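Local coordinates for beta-N-acetylglucosaminidase-like protein Glycoside hydrolase family 20 (PDB 6YHH) that probably acts as a beta-N-acetylhexosaminidase, releasing N-acetylglucosamine from short chitin fragments during bacterial chitin breakdown, at residues Asp168-Ala171 against Val177-Trp180; Asn215-Ala220 against Ile225-Glu230; Gly446-Trp451 against Pro466-Ile471; Leu149-Ser154 against Asp161-Asn166. One frame throughout, in Å; residues are numbered along the deposited sequence.

Contact 1 of 4, residues Asp168-Ala171 against Val177-Trp180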
loop_
_atom_site.group_PDB
_atom_site.type_symbol
_atom_site.label_atom_id
_atom_site.label_comp_id
_atom_site.label_asym_id
_atom_site.label_seq_id
_atom_site.Cartn_x
_atom_site.Cartn_y
_atom_site.Cartn_z
ATOM N N ASP A 168 -3.983 -9.348 8.781
ATOM C CA ASP A 168 -2.651 -9.724 9.301
ATOM C C ASP A 168 -2.355 -9.017 10.619
ATOM O O ASP A 168 -1.767 -9.638 11.525
ATOM C CB ASP A 168 -1.567 -9.415 8.275
ATOM C CG ASP A 168 -1.619 -10.376 7.073
ATOM O OD1 ASP A 168 -1.481 -11.600 7.332
ATOM O OD2 ASP A 168 -1.748 -9.923 5.962
ATOM N N ALA A 169 -2.718 -7.741 10.721
ATOM C CA ALA A 169 -2.426 -6.982 11.936
ATOM C C ALA A 169 -3.228 -7.594 13.137
ATOM O O ALA A 169 -2.741 -7.646 14.301
ATOM C CB ALA A 169 -2.733 -5.518 11.789
ATOM N N LEU A 170 -4.476 -7.942 12.872
ATOM C CA LEU A 170 -5.356 -8.564 13.910
ATOM C C LEU A 170 -4.659 -9.857 14.422
ATOM O O LEU A 170 -4.470 -10.002 15.610
ATOM C CB LEU A 170 -6.747 -8.932 13.399
ATOM C CG LEU A 170 -7.701 -7.749 13.178
ATOM C CD1 LEU A 170 -9.090 -8.290 12.871
ATOM C CD2 LEU A 170 -7.738 -6.655 14.151
ATOM N N ALA A 171 -4.193 -10.676 13.502
ATOM C CA ALA A 171 -3.479 -11.883 13.960
ATOM C C ALA A 171 -2.252 -11.567 14.750
ATOM O O ALA A 171 -1.948 -12.233 15.724
ATOM C CB ALA A 171 -3.213 -12.846 12.804
ATOM N N VAL A 177 -11.667 -11.667 15.697
ATOM C CA VAL A 177 -12.946 -11.339 15.067
ATOM C C VAL A 177 -12.770 -10.104 14.183
ATOM O O VAL A 177 -12.219 -9.057 14.605
ATOM C CB VAL A 177 -14.053 -11.094 16.063
ATOM C CG1 VAL A 177 -15.298 -10.649 15.379
ATOM C CG2 VAL A 177 -14.315 -12.310 16.983
ATOM N N PHE A 178 -13.260 -10.248 12.964
ATOM C CA PHE A 178 -13.311 -9.108 12.018
ATOM C C PHE A 178 -14.757 -8.892 11.668
ATOM O O PHE A 178 -15.398 -9.740 11.066
ATOM C CB PHE A 178 -12.511 -9.439 10.816
ATOM C CG PHE A 178 -12.555 -8.393 9.710
ATOM C CD1 PHE A 178 -11.849 -7.198 9.831
ATOM C CD2 PHE A 178 -13.315 -8.573 8.587
ATOM C CE1 PHE A 178 -11.882 -6.248 8.847
ATOM C CE2 PHE A 178 -13.303 -7.575 7.593
ATOM C CZ PHE A 178 -12.576 -6.463 7.731
ATOM N N HIS A 179 -15.306 -7.799 12.150
ATOM C CA HIS A 179 -16.700 -7.454 11.922
ATOM C C HIS A 179 -16.724 -6.460 10.735
ATOM O O HIS A 179 -16.142 -5.392 10.740
ATOM C CB HIS A 179 -17.291 -6.929 13.222
ATOM C CG HIS A 179 -18.597 -6.208 13.139
ATOM N ND1 HIS A 179 -19.066 -5.503 14.228
ATOM C CD2 HIS A 179 -19.532 -6.043 12.150
ATOM C CE1 HIS A 179 -20.191 -4.896 13.910
ATOM N NE2 HIS A 179 -20.502 -5.215 12.668
ATOM N N TRP A 180 -17.465 -6.850 9.707
ATOM C CA TRP A 180 -17.412 -6.121 8.409
ATOM C C TRP A 180 -18.752 -5.383 8.218
ATOM O O TRP A 180 -19.818 -5.988 7.976
ATOM C CB TRP A 180 -17.146 -7.136 7.296
ATOM C CG TRP A 180 -16.425 -6.663 6.050
ATOM C CD1 TRP A 180 -15.979 -5.415 5.709
ATOM C CD2 TRP A 180 -16.013 -7.541 4.978
ATOM N NE1 TRP A 180 -15.292 -5.450 4.522
ATOM C CE2 TRP A 180 -15.289 -6.754 4.046
ATOM C CE3 TRP A 180 -16.156 -8.899 4.757
ATOM C CZ2 TRP A 180 -14.729 -7.302 2.904
ATOM C CZ3 TRP A 180 -15.641 -9.442 3.592
ATOM C CH2 TRP A 180 -14.919 -8.630 2.698
#
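Leu170 is the one residue by which helix segment 168-171 reaches strand segment 177-180, and it touches the stretch where Val177 passes into Phe178. Its CB leaves the helix toward the strand, but Leu170 CB is still 5.6 Å from Val177 O. With CG beside the backbone N (chi1 -74°), the branch point advances, and Leu170 CG stands 4.9 Å from Val177 O. There the chain forks. CD1 continues the outward course (chi2 -172°) and makes the contact itself: it packs 3.7 Å from Val177 O, an apolar contact with a carbonyl that is engaged in backbone pairing with Leu149, and 4.2 Å from Phe178 CB. CD2 turns to the other side of the fork and lies against Leu149 CB, 3.6 Å away, on the adjoining strand. The two methyls thus bridge the seam between two parallel strands.

Phe178 receives CD1 at the edge of its ring, close to the ring plane, and the two side chains cross at about a right angle. Its CE2 lies 3.6 Å above the plane of the Trp180 indole, offset toward the rim. Both partners are buried; the contact buries 81 Å², both sides summed, and is small and apolar.

It belongs to the beta-alpha-beta crossover of strand 146-152, helix 160-172 and strand 177-184. Phe178 also packs on Leu151 of the first strand and Ile227 of strand 226-230, placing the contact between barrel sheet and helical layer.

Contact 2 of 4, residues Asn215-Ala220 against Ile225-Glu230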
loop_
_atom_site.group_PDB
_atom_site.type_symbol
_atom_site.label_atom_id
_atom_site.label_comp_id
_atom_site.label_asym_id
_atom_site.label_seq_id
_atom_site.Cartn_x
_atom_site.Cartn_y
_atom_site.Cartn_z
ATOM N N ASN A 215 -12.793 -15.159 -0.738
ATOM C CA ASN A 215 -11.354 -15.273 -0.590
ATOM C C ASN A 215 -10.842 -14.495 0.633
ATOM O O ASN A 215 -9.847 -14.936 1.220
ATOM C CB ASN A 215 -10.638 -14.837 -1.862
ATOM C CG ASN A 215 -10.817 -15.874 -2.996
ATOM O OD1 ASN A 215 -11.095 -17.037 -2.704
ATOM N ND2 ASN A 215 -10.545 -15.502 -4.221
ATOM N N ILE A 216 -11.570 -13.429 1.039
ATOM C CA ILE A 216 -11.208 -12.755 2.308
ATOM C C ILE A 216 -11.583 -13.642 3.467
ATOM O O ILE A 216 -10.897 -13.693 4.476
ATOM C CB ILE A 216 -11.820 -11.357 2.320
ATOM C CG1 ILE A 216 -10.981 -10.435 1.417
ATOM C CG2 ILE A 216 -11.913 -10.780 3.722
ATOM C CD1 ILE A 216 -11.651 -9.121 1.018
ATOM N N VAL A 217 -12.721 -14.342 3.408
ATOM C CA VAL A 217 -13.119 -15.296 4.486
ATOM C C VAL A 217 -11.996 -16.316 4.638
ATOM O O VAL A 217 -11.567 -16.628 5.726
ATOM C CB VAL A 217 -14.470 -15.943 4.131
ATOM C CG1 VAL A 217 -14.698 -17.216 4.912
ATOM C CG2 VAL A 217 -15.616 -14.961 4.350
ATOM N N LYS A 218 -11.491 -16.848 3.515
ATOM C CA LYS A 218 -10.394 -17.843 3.556
ATOM C C LYS A 218 -9.140 -17.267 4.138
ATOM O O LYS A 218 -8.496 -17.901 4.976
ATOM C CB LYS A 218 -10.092 -18.392 2.171
ATOM C CG LYS A 218 -11.168 -19.236 1.591
ATOM C CD LYS A 218 -10.811 -19.937 0.253
ATOM C CE LYS A 218 -12.018 -20.465 -0.472
ATOM N NZ LYS A 218 -11.637 -21.381 -1.602
ATOM N N TYR A 219 -8.811 -16.036 3.738
ATOM C CA TYR A 219 -7.585 -15.365 4.175
ATOM C C TYR A 219 -7.670 -15.215 5.685
ATOM O O TYR A 219 -6.700 -15.453 6.422
ATOM C CB TYR A 219 -7.527 -13.979 3.499
ATOM C CG TYR A 219 -6.272 -13.216 3.643
ATOM C CD1 TYR A 219 -6.028 -12.432 4.734
ATOM C CD2 TYR A 219 -5.293 -13.248 2.638
ATOM C CE1 TYR A 219 -4.853 -11.699 4.840
ATOM C CE2 TYR A 219 -4.116 -12.553 2.732
ATOM C CZ TYR A 219 -3.894 -11.737 3.818
ATOM O OH TYR A 219 -2.690 -11.027 3.921
ATOM N N ALA A 220 -8.832 -14.811 6.159
ATOM C CA ALA A 220 -9.076 -14.636 7.609
ATOM C C ALA A 220 -8.937 -15.986 8.366
ATOM O O ALA A 220 -8.354 -16.086 9.425
ATOM C CB ALA A 220 -10.436 -14.026 7.905
ATOM N N ILE A 225 -9.084 -16.144 12.247
ATOM C CA ILE A 225 -10.063 -15.045 12.422
ATOM C C ILE A 225 -11.455 -15.368 11.838
ATOM O O ILE A 225 -11.592 -15.795 10.699
ATOM C CB ILE A 225 -9.474 -13.770 11.785
ATOM C CG1 ILE A 225 -8.131 -13.381 12.486
ATOM C CG2 ILE A 225 -10.489 -12.618 11.814
ATOM C CD1 ILE A 225 -7.320 -12.434 11.633
ATOM N N LEU A 226 -12.450 -15.137 12.650
ATOM C CA LEU A 226 -13.894 -15.207 12.314
ATOM C C LEU A 226 -14.353 -13.907 11.667
ATOM O O LEU A 226 -14.024 -12.839 12.182
ATOM C CB LEU A 226 -14.670 -15.371 13.595
ATOM C CG LEU A 226 -16.191 -15.293 13.534
ATOM C CD1 LEU A 226 -16.746 -16.464 12.738
ATOM C CD2 LEU A 226 -16.821 -15.290 14.906
ATOM N N ILE A 227 -15.088 -13.988 10.566
ATOM C CA ILE A 227 -15.722 -12.834 10.030
ATOM C C ILE A 227 -17.186 -12.765 10.369
ATOM O O ILE A 227 -17.950 -13.776 10.137
ATOM C CB ILE A 227 -15.474 -12.674 8.518
ATOM C CG1 ILE A 227 -13.952 -12.610 8.180
ATOM C CG2 ILE A 227 -16.285 -11.489 7.923
ATOM C CD1 ILE A 227 -13.617 -12.303 6.740
ATOM N N VAL A 228 -17.604 -11.608 10.871
ATOM C CA VAL A 228 -18.972 -11.351 11.225
ATOM C C VAL A 228 -19.463 -10.247 10.257
ATOM O O VAL A 228 -19.051 -9.076 10.375
ATOM C CB VAL A 228 -19.146 -10.925 12.712
ATOM C CG1 VAL A 228 -20.575 -10.600 12.980
ATOM C CG2 VAL A 228 -18.619 -12.019 13.641
ATOM N N PRO A 229 -20.269 -10.620 9.242
ATOM C CA PRO A 229 -20.875 -9.617 8.343
ATOM C C PRO A 229 -22.015 -8.850 8.950
ATOM O O PRO A 229 -22.711 -9.345 9.840
ATOM C CB PRO A 229 -21.396 -10.508 7.195
ATOM C CG PRO A 229 -21.879 -11.716 7.973
ATOM C CD PRO A 229 -20.803 -11.967 8.974
ATOM N N GLU A 230 -22.180 -7.585 8.542
ATOM C CA GLU A 230 -23.300 -6.764 9.004
ATOM C C GLU A 230 -24.006 -6.131 7.862
ATOM O O GLU A 230 -23.391 -5.455 7.015
ATOM C CB GLU A 230 -22.863 -5.674 9.982
ATOM C CG GLU A 230 -24.016 -4.881 10.595
ATOM C CD GLU A 230 -23.605 -3.630 11.380
ATOM O OE1 GLU A 230 -22.379 -3.509 11.739
ATOM O OE2 GLU A 230 -24.472 -2.779 11.664
HETATM O O HOH W 1 -12.885 -16.479 8.273
#
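Ile227 has CG1 beside its backbone N (chi1 -57°) and CD1 fully extended beyond it, which aims the long branch at the flank of helix segment 215-220. CD1 comes to 3.8 Å from Val217 CA, touching the helix backbone itself, and also meets the CG2 methyls of Ile216 and Val217. The Ile216 side chain crosses that of Ile227 at about a right angle. One helical turn on from Ile216, Ala220 points at the strand, and its CB packs 3.8 Å from Ile227 CG1.

Helix 210-222 thus turns back into strand 226-230, an alpha-to-beta connection of the TIM-type barrel of family 20 glycosidases; the axes of the two short segments approach to 8.3 Å with their directions 142° apart.

Polar links tie the two segments together where the chain turns. Ile225 N donates to Ala220 O at 2.9 Å, closing the turn. Ile225 CB lies 4.0 Å from Ala220 CB beside this bond. A water donates to both Val217 O and Ile225 O, at 2.9 Å and 2.8 Å, bridging the backbones of the two segments. Phe178 of strand 177-184 also touches Ile225.

Contact 3 of 4, residues Gly446-Trp451 against Pro466-Ile471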
loop_
_atom_site.group_PDB
_atom_site.type_symbol
_atom_site.label_atom_id
_atom_site.label_comp_id
_atom_site.label_asym_id
_atom_site.label_seq_id
_atom_site.Cartn_x
_atom_site.Cartn_y
_atom_site.Cartn_z
ATOM N N GLY A 446 -14.942 -7.816 23.421
ATOM C CA GLY A 446 -15.081 -6.421 22.963
ATOM C C GLY A 446 -14.606 -6.277 21.543
ATOM O O GLY A 446 -13.987 -7.191 20.977
ATOM N N GLU A 447 -14.891 -5.088 21.006
ATOM C CA GLU A 447 -14.510 -4.779 19.675
ATOM C C GLU A 447 -14.238 -3.298 19.444
ATOM O O GLU A 447 -15.092 -2.464 19.751
ATOM C CB GLU A 447 -15.633 -5.288 18.826
ATOM C CG GLU A 447 -15.516 -5.117 17.401
ATOM C CD GLU A 447 -16.739 -5.794 16.713
ATOM O OE1 GLU A 447 -17.558 -5.037 16.161
ATOM O OE2 GLU A 447 -16.869 -7.057 16.708
ATOM N N ALA A 448 -13.087 -3.034 18.855
ATOM C CA ALA A 448 -12.735 -1.658 18.379
ATOM C C ALA A 448 -13.563 -1.408 17.132
ATOM O O ALA A 448 -13.661 -2.325 16.264
ATOM C CB ALA A 448 -11.261 -1.558 18.079
ATOM N N THR A 449 -14.145 -0.219 17.016
ATOM C CA THR A 449 -14.972 0.099 15.860
ATOM C C THR A 449 -14.368 1.212 15.029
ATOM O O THR A 449 -14.365 2.361 15.432
ATOM C CB THR A 449 -16.405 0.529 16.211
ATOM O OG1 THR A 449 -16.379 1.701 17.080
ATOM C CG2 THR A 449 -17.156 -0.588 16.889
ATOM N N MET A 450 -13.868 0.882 13.850
ATOM C CA MET A 450 -13.347 1.887 12.920
ATOM C C MET A 450 -14.365 2.335 11.897
ATOM O O MET A 450 -14.441 1.811 10.762
ATOM C CB MET A 450 -12.090 1.447 12.191
ATOM C CG MET A 450 -11.438 2.629 11.441
ATOM S SD MET A 450 -10.978 3.991 12.528
ATOM C CE MET A 450 -10.950 5.315 11.311
ATOM N N TRP A 451 -15.205 3.255 12.332
ATOM C CA TRP A 451 -16.113 4.019 11.486
ATOM C C TRP A 451 -15.282 4.910 10.525
ATOM O O TRP A 451 -14.253 5.451 10.925
ATOM C CB TRP A 451 -17.068 4.823 12.275
ATOM C CG TRP A 451 -17.847 4.034 13.268
ATOM C CD1 TRP A 451 -17.597 3.916 14.600
ATOM C CD2 TRP A 451 -18.857 3.069 12.974
ATOM N NE1 TRP A 451 -18.467 2.995 15.182
ATOM C CE2 TRP A 451 -19.202 2.431 14.187
ATOM C CE3 TRP A 451 -19.473 2.672 11.817
ATOM C CZ2 TRP A 451 -20.251 1.509 14.272
ATOM C CZ3 TRP A 451 -20.505 1.766 11.888
ATOM C CH2 TRP A 451 -20.881 1.183 13.080
ATOM N N PRO A 466 -1.452 2.663 16.225
ATOM C CA PRO A 466 -1.327 1.510 17.083
ATOM C C PRO A 466 -2.343 1.414 18.209
ATOM O O PRO A 466 -2.246 0.490 19.050
ATOM C CB PRO A 466 0.063 1.685 17.684
ATOM C CG PRO A 466 0.135 3.189 17.850
ATOM C CD PRO A 466 -0.559 3.743 16.616
ATOM N N ARG A 467 -3.339 2.265 18.285
ATOM C CA ARG A 467 -4.275 2.198 19.385
ATOM C C ARG A 467 -5.013 0.880 19.517
ATOM O O ARG A 467 -5.298 0.439 20.664
ATOM C CB ARG A 467 -5.256 3.382 19.447
ATOM C CG ARG A 467 -4.590 4.745 19.715
ATOM C CD ARG A 467 -5.479 5.991 19.716
ATOM N NE ARG A 467 -5.995 6.134 18.339
ATOM C CZ ARG A 467 -7.207 6.491 18.013
ATOM N NH1 ARG A 467 -8.050 6.948 18.905
ATOM N NH2 ARG A 467 -7.576 6.379 16.740
ATOM N N THR A 468 -5.371 0.236 18.413
ATOM C CA THR A 468 -6.057 -1.029 18.487
ATOM C C THR A 468 -5.179 -2.150 19.097
ATOM O O THR A 468 -5.695 -3.125 19.600
ATOM C CB THR A 468 -6.644 -1.377 17.126
ATOM O OG1 THR A 468 -7.534 -0.275 16.805
ATOM C CG2 THR A 468 -7.384 -2.694 17.152
ATOM N N ALA A 469 -3.861 -1.947 19.062
ATOM C CA ALA A 469 -2.925 -2.910 19.709
ATOM C C ALA A 469 -3.055 -2.872 21.208
ATOM O O ALA A 469 -3.030 -3.920 21.852
ATOM C CB ALA A 469 -1.512 -2.753 19.207
ATOM N N ALA A 470 -3.284 -1.674 21.781
ATOM C CA ALA A 470 -3.582 -1.549 23.205
ATOM C C ALA A 470 -4.942 -2.170 23.559
ATOM O O ALA A 470 -5.086 -2.823 24.564
ATOM C CB ALA A 470 -3.470 -0.100 23.639
ATOM N N ILE A 471 -5.937 -2.001 22.670
ATOM C CA ILE A 471 -7.195 -2.633 22.844
ATOM C C ILE A 471 -7.033 -4.160 22.804
ATOM O O ILE A 471 -7.668 -4.868 23.648
ATOM C CB ILE A 471 -8.224 -2.132 21.825
ATOM C CG1 ILE A 471 -8.503 -0.658 22.103
ATOM C CG2 ILE A 471 -9.511 -2.958 21.838
ATOM C CD1 ILE A 471 -9.316 0.021 21.007
#
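Ala448 of extended segment 446-451 and Thr468, in the first turn of the helix in 466-471, have the nearest CA atoms across the contact, 6.7 Å apart. Pro466, preceded by a cis peptide bond, occupies the N-cap position, and its O accepts a bond from Ala469 N at 2.9 Å; Thr468 and Ile471, three residues apart, then fall on the same side of the helix and face the strand.

Ala448 provides the only strand side chain in the contact. Ile471 lays CD1 on Ala448 CB at 3.9 Å, its CG1 beside the backbone N (chi1 -66°) and the tip extended. Thr468 straddles the same methyl, since OG1 and CG2 are each 4.1 Å from Ala448 CB. The threonine hydroxyl finds its hydrogen-bonding partner within its own chain neighbourhood, at Val464 O, so its contact with the alanine is simple packing. All three residues are buried.

Glu447, one residue before Ala448, points away from the helix and bonds Trp146. Strand 443-450 runs between parallel strands 406-408 and 146-152 in the catalytic barrel, and Ala448 also touches Leu149 of the latter. Helix 467-476 packs on the side of the sheet that Ala448 faces, with helices 420-424 and 484-497 against its other sides.

Contact 4 of 4, residues Leu149-Ser154 against Asp161-Asn166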
loop_
_atom_site.group_PDB
_atom_site.type_symbol
_atom_site.label_atom_id
_atom_site.label_comp_id
_atom_site.label_asym_id
_atom_site.label_seq_id
_atom_site.Cartn_x
_atom_site.Cartn_y
_atom_site.Cartn_z
ATOM N N LEU A 149 -12.138 -6.282 15.690
ATOM C CA LEU A 149 -12.132 -4.972 14.995
ATOM C C LEU A 149 -13.310 -4.973 14.027
ATOM O O LEU A 149 -13.430 -5.912 13.243
ATOM C CB LEU A 149 -10.846 -4.744 14.130
ATOM C CG LEU A 149 -10.753 -3.439 13.341
ATOM C CD1 LEU A 149 -10.701 -2.183 14.179
ATOM C CD2 LEU A 149 -9.521 -3.509 12.404
ATOM N N MET A 150 -14.073 -3.877 14.050
ATOM C CA MET A 150 -15.086 -3.580 13.055
ATOM C C MET A 150 -14.483 -2.646 12.002
ATOM O O MET A 150 -13.955 -1.609 12.351
ATOM C CB MET A 150 -16.311 -2.946 13.637
ATOM C CG MET A 150 -17.440 -2.898 12.627
ATOM S SD MET A 150 -18.641 -1.611 12.962
ATOM C CE MET A 150 -17.557 -0.306 12.363
ATOM N N LEU A 151 -14.621 -2.998 10.738
ATOM C CA LEU A 151 -14.238 -2.090 9.601
ATOM C C LEU A 151 -15.477 -1.606 8.858
ATOM O O LEU A 151 -16.312 -2.433 8.430
ATOM C CB LEU A 151 -13.335 -2.814 8.617
ATOM C CG LEU A 151 -12.804 -2.049 7.377
ATOM C CD1 LEU A 151 -11.412 -2.586 6.934
ATOM C CD2 LEU A 151 -13.768 -2.125 6.222
ATOM N N ASP A 152 -15.671 -0.299 8.845
ATOM C CA ASP A 152 -16.793 0.373 8.084
ATOM C C ASP A 152 -16.368 0.522 6.652
ATOM O O ASP A 152 -15.457 1.323 6.311
ATOM C CB ASP A 152 -17.062 1.703 8.753
ATOM C CG ASP A 152 -18.064 2.577 8.069
ATOM O OD1 ASP A 152 -18.642 2.225 6.986
ATOM O OD2 ASP A 152 -18.255 3.708 8.600
ATOM N N ALA A 153 -16.948 -0.308 5.780
ATOM C CA ALA A 153 -16.622 -0.217 4.365
ATOM C C ALA A 153 -17.623 0.671 3.584
ATOM O O ALA A 153 -17.491 0.865 2.372
ATOM C CB ALA A 153 -16.598 -1.615 3.761
ATOM N N SER A 154 -18.606 1.247 4.284
ATOM C CA SER A 154 -19.628 2.049 3.626
ATOM C C SER A 154 -19.224 3.557 3.502
ATOM O O SER A 154 -19.346 4.149 2.438
ATOM C CB SER A 154 -20.979 1.929 4.379
ATOM O OG SER A 154 -21.958 2.790 3.831
ATOM N N ASP A 161 -7.037 -4.790 -0.480
ATOM C CA ASP A 161 -5.709 -4.735 0.144
ATOM C C ASP A 161 -5.737 -4.232 1.598
ATOM O O ASP A 161 -4.944 -4.663 2.443
ATOM C CB ASP A 161 -4.683 -3.933 -0.678
ATOM C CG ASP A 161 -5.084 -2.482 -0.897
ATOM O OD1 ASP A 161 -6.119 -2.237 -1.405
ATOM O OD2 ASP A 161 -4.263 -1.620 -0.588
ATOM N N VAL A 162 -6.618 -3.262 1.856
ATOM C CA VAL A 162 -6.738 -2.732 3.213
ATOM C C VAL A 162 -7.254 -3.807 4.140
ATOM O O VAL A 162 -6.733 -3.998 5.265
ATOM C CB VAL A 162 -7.730 -1.562 3.269
ATOM C CG1 VAL A 162 -7.887 -1.049 4.692
ATOM C CG2 VAL A 162 -7.254 -0.374 2.372
ATOM N N VAL A 163 -8.256 -4.561 3.692
ATOM C CA VAL A 163 -8.879 -5.593 4.521
ATOM C C VAL A 163 -7.835 -6.676 4.828
ATOM O O VAL A 163 -7.672 -7.089 6.001
ATOM C CB VAL A 163 -10.095 -6.191 3.782
ATOM C CG1 VAL A 163 -10.638 -7.399 4.546
ATOM C CG2 VAL A 163 -11.171 -5.136 3.577
ATOM N N LYS A 164 -7.100 -7.130 3.808
ATOM C CA LYS A 164 -6.126 -8.178 3.987
ATOM C C LYS A 164 -5.033 -7.785 4.985
ATOM O O LYS A 164 -4.726 -8.551 5.914
ATOM C CB LYS A 164 -5.503 -8.636 2.675
ATOM C CG LYS A 164 -6.427 -9.444 1.786
ATOM C CD LYS A 164 -5.741 -9.848 0.517
ATOM C CE LYS A 164 -6.557 -10.807 -0.288
ATOM N NZ LYS A 164 -5.816 -11.396 -1.476
ATOM N N ARG A 165 -4.437 -6.604 4.835
ATOM C CA ARG A 165 -3.331 -6.302 5.741
ATOM C C ARG A 165 -3.855 -6.122 7.146
ATOM O O ARG A 165 -3.111 -6.350 8.167
ATOM C CB ARG A 165 -2.500 -5.114 5.314
ATOM C CG ARG A 165 -3.197 -3.767 5.240
ATOM C CD ARG A 165 -2.285 -2.679 4.727
ATOM N NE ARG A 165 -2.899 -1.370 4.719
ATOM C CZ ARG A 165 -3.391 -0.737 3.641
ATOM N NH1 ARG A 165 -3.962 0.429 3.751
ATOM N NH2 ARG A 165 -3.318 -1.315 2.434
ATOM N N ASN A 166 -5.052 -5.583 7.291
ATOM C CA ASN A 166 -5.601 -5.442 8.642
ATOM C C ASN A 166 -5.898 -6.814 9.299
ATOM O O ASN A 166 -5.768 -6.928 10.491
ATOM C CB ASN A 166 -6.774 -4.476 8.619
ATOM C CG ASN A 166 -6.281 -3.044 8.679
ATOM O OD1 ASN A 166 -5.971 -2.373 7.620
ATOM N ND2 ASN A 166 -6.132 -2.578 9.872
#
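Val162, which meets Leu151 through CG1, also lies under a flat group: its CA sits 3.8 Å from the plane of the Arg165 guanidinium, offset toward the rim. At the edge of that guanidinium, in its plane, is Asp161 OD2, held by Arg165 NH2 in a salt bridge whose hydrogen bond is weak at 3.2 Å. Asp461 takes Arg165 NE as a second anionic partner, so two carboxylates flank the group, the Asp161 link being the weak one.

Across the contact the strand offers two leucines. Leu151, with CG anti to its backbone N (chi1 -179°), points CD1 at the helix, where it meets Val163 CG2 at 4.2 Å and, more loosely, Val162 CG1 at 4.5 Å. Leu149 CD2 approaches the side-chain amide of Asn166, a turn further along. At the end of the strand, Asp152 OD1 accepts from Ser154 N at 2.9 Å, forming an Asx turn where the chain leaves the sheet; its OD2 pairs with Arg155.

The axes of the short segments run almost antiparallel (173°) and 11.1 Å apart, as expected for the first strand and helix of a beta/alpha barrel. Next to them, helix 460-464 brings in Phe460, which touches Leu151, Val162 and Asn166.

In the fold
All four contacts fasten helices to one barrel sheet, in which strands 443-450, 146-152, 177-184 and 226-230 are successive parallel neighbours. Contacts 1 and 4 share helix 160-172, their centres about 8 Å apart; contact 2 continues the row, about 8 Å from contact 1, while contacts 2 and 3, at its ends, are about 18 Å apart. Backbone pairing joins contacts 3 and 4 (Ala448 O to Met150 N, 2.7 Å). His179 of contact 1 probably bonds Glu230 OE1 of contact 2 through NE2 (2.7 Å) and Glu447 OE1 of contact 3 through ND1. In the helical layer, Asp168 reaches Tyr219. None includes Glu317, the predicted proton donor; all lie away from it.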